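Local coordinates for protein benzoylformate Decarboxylase (Polynucleobacter necessarius, PDB 4K9Q) that probably decarboxylates benzoylformate to benzaldehyde, using bound thiamine diphosphate and a magnesium ion, at residues A[62-67]-A[145-150]; A[97-102]-A[106-111]; A[218-223]-A[317-322]; A[275-278]-A[284-287]; A[343-348]-A[499-504]. All blocks are in the same frame, centred on the assembly; numbering follows the deposited sequence.

How the interactions relate
Interaction 1 closes the first loop. It joins the entry to strand 66-69 with the C-terminal end of helix 135-147, in the N-terminal part of the chain. Interaction 2 falls within that loop and folds the end of strand 93-98, the next strand of the same sheet, against residues 106-111. Interaction 3 then opens in the central domain and joins helices 214-224 and 315-323. Interaction 4 lies between its two segments and ties together a single long loop. Interaction 5 comes last and links the loop 343-348, between helices 315-323 and 352-361, to the start of helix 501-513. No two interactions cross or touch. Interactions 2 and 4 both reach the third subunit.

Interaction 1 of 5, residues A[62-67]-A[145-150]; sequences RKPVIV and TAMQQP
Pro64 and Met147 point toward each other, and the thioether lies against the CG-CD edge of the proline ring. Met147 SD is 3.5 Å from Pro64 CD, and Met147 CG is 3.7 Å from Pro64 CG. The methionine chain is curled, with turns at chi2 (-68°) and chi3 (-81°). This brings its methyl back beside the ring, with Met147 CE 3.9 Å from Pro64 CD. The same methyl approaches backbone, with Met147 CE 4.2 Å from Arg62 O. The contact is apolar and has no hydrogen bond across it. It joins two elements of the alpha/beta N-terminal domain: the lead-in to strand 66-69 of the parallel sheet and the last turn of helix 135-147. Pro64 also packs on Ile93 of the neighbouring strand, and Met147 on Pro91 just before that strand. An alanine in place of Met147 would probably open a gap beside the proline ring and leave the helix end without its apolar grip on this lead-in. Around the contact, Arg62 turns away to a salt bridge with Asp390 and a bond to Ala209 O. Gln148 bonds to Thr302 and Pro299 of the second subunit.

Interaction 2 of 5, residues A[97-102]-A[106-111]; sequences GQQTRE and NEPLLT
Pro108 O is gripped twice by Thr111, and the turn so formed packs against Gln99. Pro108 O accepts from Thr111 OG1 at 2.8 Å and from Thr111 N at 3.2 Å, both from the same face of its plane. The backbone bond closes a type II beta turn from Pro108 to Thr111. Gln99 NE2 donates to Leu109 O at 3.0 Å in a nearly straight bond (167°), with the acceptor in the plane of the amide. The Gln99 chain bends at chi2 (-73°), which carries its amide to Leu109 O. Gln99 OE1 takes Thr100 N on an in-plane lone pair at 3.0 Å. Held at both ends, the amide is fixed in its rotation. Pro108 CG lies 3.7 Å from Gln99 NE2, and Thr111 OG1 is 3.6 Å from Gln99 CG. Gln99 NE2 also bonds to Tyr278 O of the third subunit. With an alanine in its place, Leu109 O and that Tyr278 O would probably both lose their amide donor, and the turn its tie to the strand. Gln98 OE1 accepts from Gln99 N, and Gln98 NE2 goes to Glu128. Leu110, in the turn, has its side chain about 5 Å from a bound thiamine diphosphate and packs on Ser397 of the third subunit. This is consistent with the cofactor site of the family, between the N-terminal domain of one subunit and the C-terminal domain of another.

Interaction 3 of 5, residues A[218-223]-A[317-322]; sequences IAFAER and LFLIEA
Phe220 packs against the end of Leu319 and the methyl of Ala322. Leu319 CD2 does the touching on the leucine side. Leu319 CD2 sits at the root of the aromatic side chain, 3.7 Å from both Phe220 CB and Phe220 CG. The two side chains cross at about a right angle. Further along the ring, Phe220 CE1 is 3.6 Å from Ala322 CB. Both methyls approach obliquely. Phe220 has CG anti to the backbone N (chi1 -165°), which carries the ring out from its own helix toward the other. The Ala322 methyl is shared. Ala322 CB also lies 3.7 Å above one face of the Phe318 ring, one turn earlier in the same helix, offset toward the rim. The contact is wholly apolar and buried. The two helices run in the same general direction, and Phe220 bridges them. Arg223 sends its charged end elsewhere, to Ile326 O. Helices 214-224 and 315-323 both pack on the parallel sheet of the Rossmann-like central domain. Phe220 rests on Leu202 and Tyr204 of strand 201-204, and Phe220, Phe318 and Leu319 all meet Ile270 of the adjacent strand 266-270.

Interaction 4 of 5, residues A[275-278]-A[284-287]; sequences FRYY and QFIP
Tyr277 and Phe285 are joined first by a water bridge. One water accepts from Tyr277 OH (2.7 Å) and donates to Phe285 O (2.8 Å). It therefore links a side chain of one segment to the backbone of the other, and it satisfies both polar atoms where no direct hydrogen bond crosses. The second kind of contact is van der Waals packing between the aromatic groups. Tyr277 CG is anti to its carbonyl carbon (chi1 -62°), which turns the ring toward Phe285. Tyr277 OH lies at the edge of the Phe285 ring, near its plane and 3.6 Å from Phe285 CD1. The two side chains cross at about a right angle, with Tyr277 CE2 4.2 Å from Phe285 CD1. Both segments belong to the long loop that joins strands 266-270 and 291-296 of the central domain, whose parallel sheet has the Rossmann-like pattern. Helix 254-260 backs the pair, since Ile254 touches both Tyr277 and Phe285. Phe275 adds a looser contact, with Phe275 CE2 4.4 Å from Phe285 O. Intraloop packing supports the tyrosine: Phe275 CB sits 3.7 Å above one face of the Tyr277 ring, offset toward the rim. Backbone bonding is the last kind. Arg276 is the centre of an inverse gamma turn, with a weak bond from Tyr277 N to Phe275 O. Tyr277 also packs on Met103 of the third subunit.

Interaction 5 of 5, residues A[343-348]-A[499-504]; sequences EDRTAM and ETLDEL
Arg345 touches Leu501 with its aliphatic chain and sends its flat guanidinium group elsewhere, where NH1 forms a salt bridge with Glu361. Three carboxylates, also flat, order the segments from within. Glu343 OE1 takes Asp344 N on its anti lone pair. Asp344 OD1 is gripped twice. Thr346 OG1 meets Asp344 OD1 on the syn side at 2.6 Å, 18° out of the carboxylate plane. Thr346 N meets Asp344 OD1 on the anti side at 2.9 Å, 33° out of that plane, and closes an Asx turn. In the other segment, Glu499 N reaches Glu503 OE1 at 2.9 Å from above the carboxylate plane. Leu501 CD1 is 3.6 Å from Arg345 CB and 3.8 Å from Arg345 CG. The arginine chain is extended from CG to NE, and its methylenes pass across the end of the leucine. The two side chains cross at about a right angle. Segment 343-348 lies in the connection that follows helix 315-323 of the central domain. Residues 499-504 start helix 501-513 of the C-terminal alpha/beta domain, shortly after strand 494-497. Thr500 is the N-cap of that helix, with Thr500 OG1 accepting from Glu503 N at 3.0 Å. Arg345 and Leu504 both pack on Val358 of helix 352-361. Met348 makes the second contact at the surface. The bend at chi2 (-81°) brings Met348 CE within 3.1 Å of Glu499 O, a tight contact and not a hydrogen bond. Met348 CE also lies 4.3 Å from Thr500 CG2.

Interaction 1 of 5, residues A[62-67]-A[145-150]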
# COMPACT_ATOMS: atom_id res chain seq x y z
N ARG A 62 -12.05 20.81 19.98
CA ARG A 62 -10.85 20.07 20.41
C ARG A 62 -11.16 18.64 20.88
O ARG A 62 -10.68 18.18 21.93
CB ARG A 62 -10.05 20.86 21.44
CG ARG A 62 -9.36 22.07 20.82
CD ARG A 62 -8.54 22.87 21.82
NE ARG A 62 -7.73 23.87 21.13
CZ ARG A 62 -8.15 25.10 20.83
NH1 ARG A 62 -9.38 25.48 21.15
NH2 ARG A 62 -7.34 25.94 20.19
N LYS A 63 -11.98 17.95 20.10
CA LYS A 63 -12.25 16.54 20.30
C LYS A 63 -12.75 15.97 18.98
O LYS A 63 -13.06 16.72 18.05
CB LYS A 63 -13.27 16.33 21.41
CG LYS A 63 -14.63 16.91 21.14
CD LYS A 63 -15.56 16.54 22.29
CE LYS A 63 -16.91 17.16 22.13
NZ LYS A 63 -17.83 16.72 23.23
N PRO A 64 -12.80 14.64 18.89
CA PRO A 64 -13.20 14.03 17.62
C PRO A 64 -14.65 14.30 17.25
O PRO A 64 -15.50 14.56 18.10
CB PRO A 64 -13.00 12.53 17.88
CG PRO A 64 -11.97 12.47 18.98
CD PRO A 64 -12.31 13.64 19.85
N VAL A 65 -14.90 14.25 15.95
CA VAL A 65 -16.24 14.24 15.40
C VAL A 65 -16.28 13.01 14.48
O VAL A 65 -15.27 12.67 13.87
CB VAL A 65 -16.53 15.52 14.59
CG1 VAL A 65 -17.87 15.39 13.85
CG2 VAL A 65 -16.54 16.74 15.52
N ILE A 66 -17.41 12.33 14.41
CA ILE A 66 -17.55 11.18 13.52
C ILE A 66 -18.04 11.62 12.15
O ILE A 66 -18.98 12.41 12.04
CB ILE A 66 -18.51 10.13 14.09
CG1 ILE A 66 -17.90 9.51 15.35
CG2 ILE A 66 -18.79 9.06 13.05
CD1 ILE A 66 -18.85 8.60 16.07
N VAL A 67 -17.37 11.12 11.11
CA VAL A 67 -17.83 11.25 9.74
C VAL A 67 -18.42 9.89 9.36
O VAL A 67 -17.83 8.86 9.63
CB VAL A 67 -16.64 11.61 8.80
CG1 VAL A 67 -16.99 11.35 7.34
CG2 VAL A 67 -16.22 13.07 9.01
N THR A 145 -6.00 6.40 18.73
CA THR A 145 -5.01 6.70 17.69
C THR A 145 -5.12 8.15 17.24
O THR A 145 -4.12 8.85 17.07
CB THR A 145 -5.18 5.77 16.49
OG1 THR A 145 -5.04 4.41 16.91
CG2 THR A 145 -4.15 6.10 15.41
N ALA A 146 -6.35 8.61 17.05
CA ALA A 146 -6.59 9.97 16.56
C ALA A 146 -6.17 11.03 17.56
O ALA A 146 -5.66 12.09 17.18
CB ALA A 146 -8.07 10.15 16.20
N MET A 147 -6.38 10.76 18.85
CA MET A 147 -6.23 11.78 19.89
C MET A 147 -4.82 11.93 20.46
O MET A 147 -4.51 12.95 21.10
CB MET A 147 -7.25 11.55 21.00
CG MET A 147 -8.67 11.94 20.56
SD MET A 147 -8.85 13.71 20.31
CE MET A 147 -9.08 14.26 22.00
N GLN A 148 -3.97 10.93 20.25
CA GLN A 148 -2.57 11.04 20.65
C GLN A 148 -1.79 11.91 19.67
O GLN A 148 -2.04 11.90 18.47
CB GLN A 148 -1.94 9.65 20.78
CG GLN A 148 -2.64 8.83 21.85
CD GLN A 148 -2.07 7.44 22.02
OE1 GLN A 148 -1.94 6.95 23.14
NE2 GLN A 148 -1.72 6.79 20.91
N GLN A 149 -0.86 12.67 20.21
CA GLN A 149 -0.09 13.62 19.41
C GLN A 149 0.88 12.86 18.50
O GLN A 149 1.44 11.84 18.91
CB GLN A 149 0.69 14.52 20.37
CG GLN A 149 1.02 15.88 19.84
CD GLN A 149 1.33 16.85 20.95
OE1 GLN A 149 2.32 16.68 21.67
NE2 GLN A 149 0.48 17.86 21.12
N PRO A 150 1.06 13.33 17.25
CA PRO A 150 0.37 14.43 16.57
C PRO A 150 -1.01 13.94 16.15
O PRO A 150 -1.13 12.89 15.51
CB PRO A 150 1.25 14.67 15.34
CG PRO A 150 1.83 13.34 15.02
CD PRO A 150 2.04 12.66 16.37

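Interaction 2 of 5, residues A[97-102]-A[106-111]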
# COMPACT_ATOMS: atom_id res chain seq x y z
N GLY A 97 -19.63 2.77 5.74
CA GLY A 97 -20.26 1.47 5.67
C GLY A 97 -19.57 0.62 4.62
O GLY A 97 -18.94 1.14 3.69
N GLN A 98 -19.68 -0.68 4.79
CA GLN A 98 -19.12 -1.67 3.88
C GLN A 98 -20.23 -2.67 3.58
O GLN A 98 -21.19 -2.80 4.36
CB GLN A 98 -17.94 -2.36 4.58
CG GLN A 98 -17.34 -3.59 3.87
CD GLN A 98 -16.72 -3.25 2.52
OE1 GLN A 98 -17.43 -2.96 1.56
NE2 GLN A 98 -15.38 -3.30 2.44
N GLN A 99 -20.12 -3.37 2.45
CA GLN A 99 -21.09 -4.40 2.10
C GLN A 99 -21.15 -5.47 3.19
O GLN A 99 -20.20 -5.63 3.96
CB GLN A 99 -20.78 -5.03 0.73
CG GLN A 99 -21.61 -4.44 -0.42
CD GLN A 99 -23.07 -4.90 -0.39
OE1 GLN A 99 -23.57 -5.39 0.63
NE2 GLN A 99 -23.77 -4.73 -1.51
N THR A 100 -22.27 -6.18 3.26
CA THR A 100 -22.46 -7.19 4.28
C THR A 100 -21.43 -8.33 4.18
O THR A 100 -21.08 -8.78 3.08
CB THR A 100 -23.88 -7.77 4.21
OG1 THR A 100 -23.95 -8.92 5.05
CG2 THR A 100 -24.23 -8.17 2.79
N ARG A 101 -20.96 -8.80 5.34
CA ARG A 101 -20.04 -9.95 5.35
C ARG A 101 -20.66 -11.16 4.65
O ARG A 101 -19.94 -12.07 4.24
CB ARG A 101 -19.64 -10.34 6.78
CG ARG A 101 -18.80 -9.31 7.51
CD ARG A 101 -18.29 -9.83 8.88
NE ARG A 101 -17.93 -8.69 9.72
CZ ARG A 101 -16.69 -8.25 9.91
NH1 ARG A 101 -16.49 -7.18 10.68
NH2 ARG A 101 -15.66 -8.87 9.34
N GLU A 102 -21.98 -11.18 4.51
CA GLU A 102 -22.65 -12.29 3.84
C GLU A 102 -22.24 -12.36 2.37
O GLU A 102 -22.32 -13.43 1.77
CB GLU A 102 -24.17 -12.17 3.95
CG GLU A 102 -24.74 -12.16 5.37
CD GLU A 102 -24.81 -13.54 6.02
OE1 GLU A 102 -24.61 -14.56 5.33
OE2 GLU A 102 -25.07 -13.59 7.24
N ASN A 106 -17.24 -12.05 -2.47
CA ASN A 106 -17.45 -12.00 -3.90
C ASN A 106 -17.70 -10.60 -4.46
O ASN A 106 -18.01 -10.44 -5.65
CB ASN A 106 -18.58 -12.96 -4.29
CG ASN A 106 -18.34 -14.36 -3.76
OD1 ASN A 106 -18.91 -14.75 -2.74
ND2 ASN A 106 -17.47 -15.11 -4.43
N GLU A 107 -17.56 -9.59 -3.61
CA GLU A 107 -17.49 -8.18 -4.03
C GLU A 107 -18.66 -7.71 -4.91
O GLU A 107 -18.47 -7.32 -6.07
CB GLU A 107 -16.14 -7.87 -4.69
CG GLU A 107 -14.95 -8.15 -3.75
CD GLU A 107 -13.58 -7.89 -4.38
OE1 GLU A 107 -13.52 -7.48 -5.56
OE2 GLU A 107 -12.57 -8.11 -3.67
N PRO A 108 -19.87 -7.71 -4.34
CA PRO A 108 -21.05 -7.19 -5.02
C PRO A 108 -20.95 -5.67 -5.18
O PRO A 108 -19.95 -5.06 -4.76
CB PRO A 108 -22.19 -7.54 -4.06
CG PRO A 108 -21.54 -7.46 -2.71
CD PRO A 108 -20.15 -8.04 -2.93
N LEU A 109 -21.98 -5.07 -5.77
CA LEU A 109 -22.02 -3.62 -5.95
C LEU A 109 -21.73 -2.90 -4.65
O LEU A 109 -22.20 -3.32 -3.58
CB LEU A 109 -23.39 -3.19 -6.48
CG LEU A 109 -23.48 -1.75 -6.94
CD1 LEU A 109 -22.75 -1.58 -8.26
CD2 LEU A 109 -24.95 -1.33 -7.05
N LEU A 110 -20.95 -1.83 -4.74
CA LEU A 110 -20.69 -0.93 -3.61
C LEU A 110 -19.88 -1.58 -2.48
O LEU A 110 -19.90 -1.13 -1.33
CB LEU A 110 -21.99 -0.28 -3.12
CG LEU A 110 -22.50 0.78 -4.13
CD1 LEU A 110 -23.99 1.02 -4.01
CD2 LEU A 110 -21.73 2.10 -3.99
N THR A 111 -19.13 -2.62 -2.82
CA THR A 111 -18.09 -3.11 -1.94
C THR A 111 -16.92 -2.13 -1.95
O THR A 111 -16.48 -1.67 -3.01
CB THR A 111 -17.57 -4.48 -2.37
OG1 THR A 111 -18.63 -5.43 -2.28
CG2 THR A 111 -16.43 -4.93 -1.47
O HOH W 1 -19.68 -14.58 0.17

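Interaction 3 of 5, residues A[218-223]-A[317-322]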
# COMPACT_ATOMS: atom_id res chain seq x y z
N ILE A 218 3.32 34.54 23.77
CA ILE A 218 3.50 35.97 24.05
C ILE A 218 4.55 36.16 25.14
O ILE A 218 5.46 36.98 25.01
CB ILE A 218 2.18 36.63 24.48
CG1 ILE A 218 1.20 36.65 23.30
CG2 ILE A 218 2.44 38.06 24.96
CD1 ILE A 218 -0.20 37.04 23.72
N ALA A 219 4.42 35.39 26.22
CA ALA A 219 5.39 35.46 27.31
C ALA A 219 6.81 35.21 26.82
O ALA A 219 7.74 35.94 27.19
CB ALA A 219 5.01 34.50 28.42
N PHE A 220 6.98 34.18 26.00
CA PHE A 220 8.30 33.81 25.48
C PHE A 220 8.89 34.94 24.64
O PHE A 220 10.04 35.31 24.82
CB PHE A 220 8.18 32.53 24.65
CG PHE A 220 9.50 31.86 24.37
CD1 PHE A 220 10.21 31.25 25.39
CD2 PHE A 220 10.03 31.85 23.09
CE1 PHE A 220 11.43 30.63 25.14
CE2 PHE A 220 11.25 31.24 22.83
CZ PHE A 220 11.96 30.63 23.86
N ALA A 221 8.10 35.47 23.72
CA ALA A 221 8.56 36.54 22.84
C ALA A 221 8.94 37.80 23.62
O ALA A 221 9.92 38.47 23.31
CB ALA A 221 7.48 36.88 21.81
N GLU A 222 8.14 38.12 24.63
CA GLU A 222 8.37 39.31 25.43
C GLU A 222 9.61 39.14 26.32
O GLU A 222 10.32 40.10 26.61
CB GLU A 222 7.13 39.66 26.27
CG GLU A 222 5.97 40.20 25.42
CD GLU A 222 4.73 40.56 26.22
OE1 GLU A 222 4.66 40.19 27.40
OE2 GLU A 222 3.82 41.20 25.65
N ARG A 223 9.86 37.90 26.73
CA ARG A 223 11.05 37.58 27.50
C ARG A 223 12.32 37.86 26.68
O ARG A 223 13.32 38.34 27.21
CB ARG A 223 11.02 36.11 27.93
CG ARG A 223 12.16 35.69 28.87
CD ARG A 223 12.00 36.35 30.23
NE ARG A 223 10.78 35.92 30.91
CZ ARG A 223 10.73 34.89 31.75
NH1 ARG A 223 11.83 34.19 31.99
NH2 ARG A 223 9.59 34.55 32.34
N LEU A 317 3.84 22.86 26.08
CA LEU A 317 4.77 22.25 27.02
C LEU A 317 6.19 22.78 26.80
O LEU A 317 6.90 23.07 27.77
CB LEU A 317 4.74 20.73 26.91
CG LEU A 317 3.39 20.16 27.34
CD1 LEU A 317 3.42 18.65 27.32
CD2 LEU A 317 3.03 20.65 28.72
N PHE A 318 6.60 22.93 25.55
CA PHE A 318 7.93 23.49 25.29
C PHE A 318 8.06 24.93 25.75
O PHE A 318 9.03 25.29 26.41
CB PHE A 318 8.32 23.43 23.81
CG PHE A 318 9.62 24.14 23.54
CD1 PHE A 318 10.83 23.51 23.78
CD2 PHE A 318 9.61 25.47 23.12
CE1 PHE A 318 12.03 24.18 23.55
CE2 PHE A 318 10.80 26.14 22.90
CZ PHE A 318 12.01 25.50 23.12
N LEU A 319 7.09 25.77 25.40
CA LEU A 319 7.17 27.19 25.75
C LEU A 319 7.22 27.39 27.27
O LEU A 319 7.95 28.24 27.77
CB LEU A 319 6.01 27.96 25.13
CG LEU A 319 6.14 28.15 23.61
CD1 LEU A 319 4.80 28.49 22.98
CD2 LEU A 319 7.19 29.22 23.29
N ILE A 320 6.45 26.59 27.99
CA ILE A 320 6.45 26.66 29.45
C ILE A 320 7.82 26.27 30.03
O ILE A 320 8.36 26.96 30.90
CB ILE A 320 5.34 25.76 30.05
CG1 ILE A 320 3.96 26.37 29.76
CG2 ILE A 320 5.53 25.60 31.54
CD1 ILE A 320 2.83 25.42 30.00
N GLU A 321 8.40 25.19 29.52
CA GLU A 321 9.69 24.73 30.00
C GLU A 321 10.83 25.69 29.63
O GLU A 321 11.74 25.93 30.42
CB GLU A 321 9.99 23.32 29.50
CG GLU A 321 9.12 22.24 30.14
CD GLU A 321 9.10 22.34 31.66
OE1 GLU A 321 10.18 22.25 32.28
OE2 GLU A 321 8.00 22.52 32.24
N ALA A 322 10.78 26.24 28.41
CA ALA A 322 11.86 27.08 27.94
C ALA A 322 11.86 28.41 28.69
O ALA A 322 12.92 28.96 29.00
CB ALA A 322 11.75 27.31 26.45

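Interaction 4 of 5, residues A[275-278]-A[284-287]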
# COMPACT_ATOMS: atom_id res chain seq x y z
N PHE A 275 10.46 24.40 5.95
CA PHE A 275 9.38 25.38 6.06
C PHE A 275 8.31 25.01 5.05
O PHE A 275 8.58 24.28 4.08
CB PHE A 275 9.88 26.78 5.69
CG PHE A 275 10.68 27.46 6.75
CD1 PHE A 275 10.08 27.90 7.92
CD2 PHE A 275 12.04 27.67 6.57
CE1 PHE A 275 10.81 28.54 8.90
CE2 PHE A 275 12.79 28.32 7.55
CZ PHE A 275 12.17 28.75 8.71
N ARG A 276 7.11 25.55 5.23
CA ARG A 276 6.00 25.28 4.32
C ARG A 276 6.09 26.19 3.10
O ARG A 276 5.30 27.13 2.92
CB ARG A 276 4.66 25.43 5.05
CG ARG A 276 3.45 25.01 4.23
CD ARG A 276 2.21 25.03 5.10
NE ARG A 276 2.20 23.90 6.02
CZ ARG A 276 1.44 23.84 7.11
NH1 ARG A 276 0.64 24.86 7.41
NH2 ARG A 276 1.48 22.77 7.89
N TYR A 277 7.07 25.90 2.25
CA TYR A 277 7.28 26.67 1.03
C TYR A 277 6.21 26.35 -0.01
O TYR A 277 5.53 25.33 0.08
CB TYR A 277 8.64 26.32 0.43
CG TYR A 277 9.85 26.66 1.28
CD1 TYR A 277 10.12 27.96 1.66
CD2 TYR A 277 10.75 25.66 1.64
CE1 TYR A 277 11.26 28.26 2.41
CE2 TYR A 277 11.89 25.95 2.39
CZ TYR A 277 12.14 27.25 2.76
OH TYR A 277 13.27 27.55 3.49
N TYR A 278 6.08 27.21 -1.01
CA TYR A 278 5.12 26.95 -2.07
C TYR A 278 5.74 27.21 -3.45
O TYR A 278 6.08 26.25 -4.15
CB TYR A 278 3.83 27.75 -1.84
CG TYR A 278 2.75 27.51 -2.88
CD1 TYR A 278 2.75 26.36 -3.67
CD2 TYR A 278 1.73 28.43 -3.06
CE1 TYR A 278 1.76 26.15 -4.62
CE2 TYR A 278 0.73 28.23 -4.00
CZ TYR A 278 0.76 27.08 -4.78
OH TYR A 278 -0.23 26.88 -5.72
N GLN A 284 19.02 30.42 -0.18
CA GLN A 284 19.48 29.65 0.98
C GLN A 284 18.34 29.56 1.99
O GLN A 284 17.55 30.48 2.12
CB GLN A 284 20.68 30.34 1.63
CG GLN A 284 21.87 30.55 0.70
CD GLN A 284 23.02 31.26 1.38
OE1 GLN A 284 24.10 30.68 1.56
NE2 GLN A 284 22.80 32.51 1.77
N PHE A 285 18.26 28.44 2.71
CA PHE A 285 17.16 28.27 3.66
C PHE A 285 17.17 29.33 4.76
O PHE A 285 16.13 29.86 5.13
CB PHE A 285 17.18 26.86 4.28
CG PHE A 285 17.14 25.76 3.27
CD1 PHE A 285 16.07 25.64 2.39
CD2 PHE A 285 18.16 24.83 3.19
CE1 PHE A 285 16.04 24.62 1.46
CE2 PHE A 285 18.13 23.82 2.26
CZ PHE A 285 17.07 23.71 1.40
N ILE A 286 18.35 29.64 5.30
CA ILE A 286 18.48 30.69 6.30
C ILE A 286 19.73 31.49 5.98
O ILE A 286 20.61 31.01 5.27
CB ILE A 286 18.57 30.11 7.74
CG1 ILE A 286 19.73 29.13 7.87
CG2 ILE A 286 17.24 29.44 8.14
CD1 ILE A 286 19.92 28.61 9.28
N PRO A 287 19.81 32.73 6.50
CA PRO A 287 20.94 33.60 6.15
C PRO A 287 22.29 32.98 6.48
O PRO A 287 22.43 32.30 7.51
CB PRO A 287 20.71 34.84 7.03
CG PRO A 287 19.24 34.84 7.29
CD PRO A 287 18.87 33.38 7.42
O HOH W 2 14.01 30.10 3.38

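Interaction 5 of 5, residues A[343-348]-A[499-504]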
# COMPACT_ATOMS: atom_id res chain seq x y z
N GLU A 343 -6.79 52.00 1.09
CA GLU A 343 -6.96 51.87 -0.35
C GLU A 343 -7.85 53.00 -0.88
O GLU A 343 -8.63 53.59 -0.13
CB GLU A 343 -7.58 50.50 -0.67
CG GLU A 343 -7.83 50.19 -2.14
CD GLU A 343 -6.56 50.22 -2.98
OE1 GLU A 343 -6.20 51.30 -3.49
OE2 GLU A 343 -5.93 49.14 -3.15
N ASP A 344 -7.70 53.30 -2.17
CA ASP A 344 -8.54 54.28 -2.85
C ASP A 344 -9.96 53.74 -3.05
O ASP A 344 -10.19 52.88 -3.90
CB ASP A 344 -7.91 54.62 -4.21
CG ASP A 344 -8.61 55.75 -4.93
OD1 ASP A 344 -9.73 56.14 -4.52
OD2 ASP A 344 -8.04 56.24 -5.93
N ARG A 345 -10.90 54.25 -2.26
CA ARG A 345 -12.28 53.76 -2.31
C ARG A 345 -13.06 54.35 -3.47
O ARG A 345 -14.20 53.96 -3.72
CB ARG A 345 -13.00 54.06 -1.00
CG ARG A 345 -12.36 53.39 0.19
CD ARG A 345 -13.21 53.48 1.42
NE ARG A 345 -12.49 52.98 2.58
CZ ARG A 345 -13.05 52.64 3.73
NH1 ARG A 345 -14.37 52.73 3.87
NH2 ARG A 345 -12.30 52.20 4.73
N THR A 346 -12.45 55.30 -4.16
CA THR A 346 -13.12 55.93 -5.29
C THR A 346 -12.91 55.11 -6.57
O THR A 346 -13.59 55.32 -7.57
CB THR A 346 -12.63 57.38 -5.53
OG1 THR A 346 -11.33 57.38 -6.11
CG2 THR A 346 -12.62 58.16 -4.22
N ALA A 347 -11.99 54.15 -6.52
CA ALA A 347 -11.64 53.39 -7.71
C ALA A 347 -12.73 52.37 -8.04
O ALA A 347 -13.32 51.75 -7.16
CB ALA A 347 -10.27 52.70 -7.54
N MET A 348 -13.00 52.25 -9.34
CA MET A 348 -13.93 51.26 -9.87
C MET A 348 -13.27 50.64 -11.09
O MET A 348 -12.66 51.35 -11.89
CB MET A 348 -15.25 51.91 -10.28
CG MET A 348 -16.26 52.02 -9.17
SD MET A 348 -17.17 50.48 -8.92
CE MET A 348 -18.34 51.03 -7.68
N GLU A 499 -22.74 46.40 -5.58
CA GLU A 499 -21.93 47.05 -6.61
C GLU A 499 -21.16 48.26 -6.10
O GLU A 499 -20.36 48.84 -6.84
CB GLU A 499 -22.81 47.47 -7.80
CG GLU A 499 -23.49 46.32 -8.53
CD GLU A 499 -22.54 45.54 -9.42
OE1 GLU A 499 -21.38 45.97 -9.60
OE2 GLU A 499 -22.95 44.48 -9.94
N THR A 500 -21.41 48.66 -4.86
CA THR A 500 -20.66 49.76 -4.26
C THR A 500 -20.26 49.42 -2.84
O THR A 500 -20.83 48.52 -2.23
CB THR A 500 -21.48 51.07 -4.18
OG1 THR A 500 -22.52 50.93 -3.20
CG2 THR A 500 -22.07 51.45 -5.54
N LEU A 501 -19.29 50.16 -2.31
CA LEU A 501 -18.86 49.95 -0.93
C LEU A 501 -19.95 50.30 0.08
O LEU A 501 -20.03 49.69 1.14
CB LEU A 501 -17.56 50.71 -0.64
CG LEU A 501 -16.33 50.26 -1.44
CD1 LEU A 501 -15.14 51.13 -1.09
CD2 LEU A 501 -16.01 48.78 -1.18
N ASP A 502 -20.81 51.27 -0.24
CA ASP A 502 -21.94 51.56 0.64
C ASP A 502 -22.95 50.41 0.64
O ASP A 502 -23.50 50.04 1.68
CB ASP A 502 -22.63 52.88 0.27
CG ASP A 502 -23.69 53.28 1.28
OD1 ASP A 502 -24.88 53.33 0.91
OD2 ASP A 502 -23.33 53.51 2.45
N GLU A 503 -23.21 49.83 -0.53
CA GLU A 503 -24.08 48.67 -0.61
C GLU A 503 -23.48 47.50 0.17
O GLU A 503 -24.20 46.77 0.85
CB GLU A 503 -24.33 48.27 -2.06
CG GLU A 503 -25.24 49.25 -2.80
CD GLU A 503 -25.47 48.88 -4.25
OE1 GLU A 503 -25.07 47.76 -4.66
OE2 GLU A 503 -26.06 49.70 -4.99
N LEU A 504 -22.17 47.33 0.06
CA LEU A 504 -21.49 46.29 0.83
C LEU A 504 -21.69 46.50 2.32
O LEU A 504 -22.00 45.55 3.04
CB LEU A 504 -19.99 46.26 0.50
CG LEU A 504 -19.16 45.31 1.36
CD1 LEU A 504 -19.63 43.87 1.18
CD2 LEU A 504 -17.70 45.46 0.97